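Local coordinates for uncharacterized protein (Bacteroides ovatus, PDB 4FS7) that is of unknown function but, as an extracellular protein with BspA-type leucine-rich repeats, probably binds other proteins, at residues Y2-V5 with T10-F13. Sequence-based numbering, arbitrary orientation.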
loop_
_atom_site.group_PDB
_atom_site.type_symbol
_atom_site.label_atom_id
_atom_site.label_comp_id
_atom_site.label_asym_id
_atom_site.label_seq_id
_atom_site.Cartn_x
_atom_site.Cartn_y
_atom_site.Cartn_z
ATOM N N TYR A 2 -17.484 -32.782 16.129
ATOM C CA TYR A 2 -18.787 -32.717 15.351
ATOM C C TYR A 2 -19.925 -33.495 16.017
ATOM O O TYR A 2 -19.690 -34.310 16.909
ATOM C CB TYR A 2 -18.611 -33.243 13.931
ATOM C CG TYR A 2 -18.064 -34.647 13.840
ATOM C CD1 TYR A 2 -18.909 -35.746 13.905
ATOM C CD2 TYR A 2 -16.701 -34.886 13.696
ATOM C CE1 TYR A 2 -18.414 -37.040 13.828
ATOM C CE2 TYR A 2 -16.197 -36.196 13.614
ATOM C CZ TYR A 2 -17.069 -37.261 13.674
ATOM O OH TYR A 2 -16.586 -38.558 13.605
ATOM N N ASP A 3 -21.164 -33.244 15.588
ATOM C CA ASP A 3 -22.350 -33.947 16.123
ATOM C C ASP A 3 -22.705 -35.208 15.329
ATOM O O ASP A 3 -23.053 -36.251 15.925
ATOM C CB ASP A 3 -23.565 -33.021 16.287
ATOM C CG ASP A 3 -23.340 -31.905 17.307
ATOM O OD1 ASP A 3 -22.782 -32.174 18.406
ATOM O OD2 ASP A 3 -23.767 -30.767 17.078
ATOM N N PHE A 4 -22.650 -35.147 14.005
ATOM C CA PHE A 4 -22.830 -36.340 13.167
ATOM C C PHE A 4 -22.199 -36.156 11.798
ATOM O O PHE A 4 -21.761 -35.048 11.472
ATOM C CB PHE A 4 -24.325 -36.711 13.066
ATOM C CG PHE A 4 -25.170 -35.674 12.363
ATOM C CD1 PHE A 4 -25.697 -34.620 13.038
ATOM C CD2 PHE A 4 -25.449 -35.813 11.020
ATOM C CE1 PHE A 4 -26.477 -33.675 12.373
ATOM C CE2 PHE A 4 -26.223 -34.873 10.357
ATOM C CZ PHE A 4 -26.738 -33.817 11.038
ATOM N N VAL A 5 -22.141 -37.247 11.030
ATOM C CA VAL A 5 -21.513 -37.334 9.709
ATOM C C VAL A 5 -22.521 -37.894 8.721
ATOM O O VAL A 5 -23.244 -38.844 9.050
ATOM C CB VAL A 5 -20.285 -38.277 9.720
ATOM C CG1 VAL A 5 -19.557 -38.272 8.378
ATOM C CG2 VAL A 5 -19.349 -37.954 10.906
ATOM N N THR A 10 -19.141 -33.531 7.903
ATOM C CA THR A 10 -19.546 -33.489 9.295
ATOM C C THR A 10 -20.391 -32.245 9.587
ATOM O O THR A 10 -20.207 -31.201 8.953
ATOM C CB THR A 10 -18.361 -33.598 10.296
ATOM O OG1 THR A 10 -17.612 -32.355 10.325
ATOM C CG2 THR A 10 -17.465 -34.748 9.915
ATOM N N TYR A 11 -21.293 -32.372 10.563
ATOM C CA TYR A 11 -22.302 -31.396 10.885
ATOM C C TYR A 11 -22.365 -31.165 12.368
ATOM O O TYR A 11 -22.186 -32.112 13.171
ATOM C CB TYR A 11 -23.692 -31.835 10.377
ATOM C CG TYR A 11 -23.746 -32.021 8.874
ATOM C CD1 TYR A 11 -24.050 -30.923 8.062
ATOM C CD2 TYR A 11 -23.433 -33.221 8.254
ATOM C CE1 TYR A 11 -24.074 -31.037 6.704
ATOM C CE2 TYR A 11 -23.497 -33.352 6.890
ATOM C CZ TYR A 11 -23.765 -32.226 6.099
ATOM O OH TYR A 11 -23.773 -32.384 4.720
ATOM N N ASN A 12 -22.679 -29.933 12.726
ATOM C CA ASN A 12 -23.025 -29.554 14.077
ATOM C C ASN A 12 -24.435 -28.958 14.119
ATOM O O ASN A 12 -24.808 -28.179 13.247
ATOM C CB ASN A 12 -22.060 -28.519 14.669
ATOM C CG ASN A 12 -20.657 -29.033 14.848
ATOM O OD1 ASN A 12 -20.360 -30.186 14.622
ATOM N ND2 ASN A 12 -19.746 -28.110 15.153
ATOM N N PHE A 13 -25.209 -29.310 15.133
ATOM C CA PHE A 13 -26.491 -28.645 15.350
ATOM C C PHE A 13 -26.286 -27.167 15.667
ATOM O O PHE A 13 -25.317 -26.789 16.369
ATOM C CB PHE A 13 -27.298 -29.322 16.467
ATOM C CG PHE A 13 -27.579 -30.760 16.192
ATOM C CD1 PHE A 13 -28.436 -31.115 15.169
ATOM C CD2 PHE A 13 -26.959 -31.755 16.913
ATOM C CE1 PHE A 13 -28.688 -32.434 14.863
ATOM C CE2 PHE A 13 -27.193 -33.088 16.622
ATOM C CZ PHE A 13 -28.065 -33.434 15.578
HETATM O O HOH W 1 -23.572 -28.226 18.046
#
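Phe4 and Tyr11 form an antiparallel hydrogen-bonded pair, with Tyr11 N 2.9 Å from Phe4 O, and Val5 and Thr10 follow as a non-hydrogen-bonded pair. Tyr11 O is gripped twice, by Asp3 N at 2.9 Å and by Phe4 N at 3.2 Å. Where this ladder stops, Asp3 OD2 accepts from Phe13 N at 2.8 Å through its anti lone pair. A water bridges the same OD2 to Phe13 O. Asn12 OD1 takes a hydrogen bond from Ser23 OG and a weak one from Asp3 N.

On the sheet face of Phe4 and Tyr11, Phe4 CG sits between backbone N and carbonyl carbon (chi1 65°), which swings the ring over Tyr11 CB. The two ring planes differ by 21°, but the rings hardly overlap. Phe13 meets Phe4 obliquely, CE1 to CE1 at 3.6 Å, and Tyr52 stacks on Phe4. Replacing Phe4 by alanine is likely to leave Tyr11 CB and the Phe13 ring without their packing surface and Tyr52 without its stack. On the face of Val5 and Thr10, Thr10 CG2 lies over the Tyr2 ring and touches Val5 CG2. This is a beta hairpin with a classic beta bulge, Asp3 and Phe4 both facing Tyr11, at the N-terminal end of the leucine-rich repeat protein.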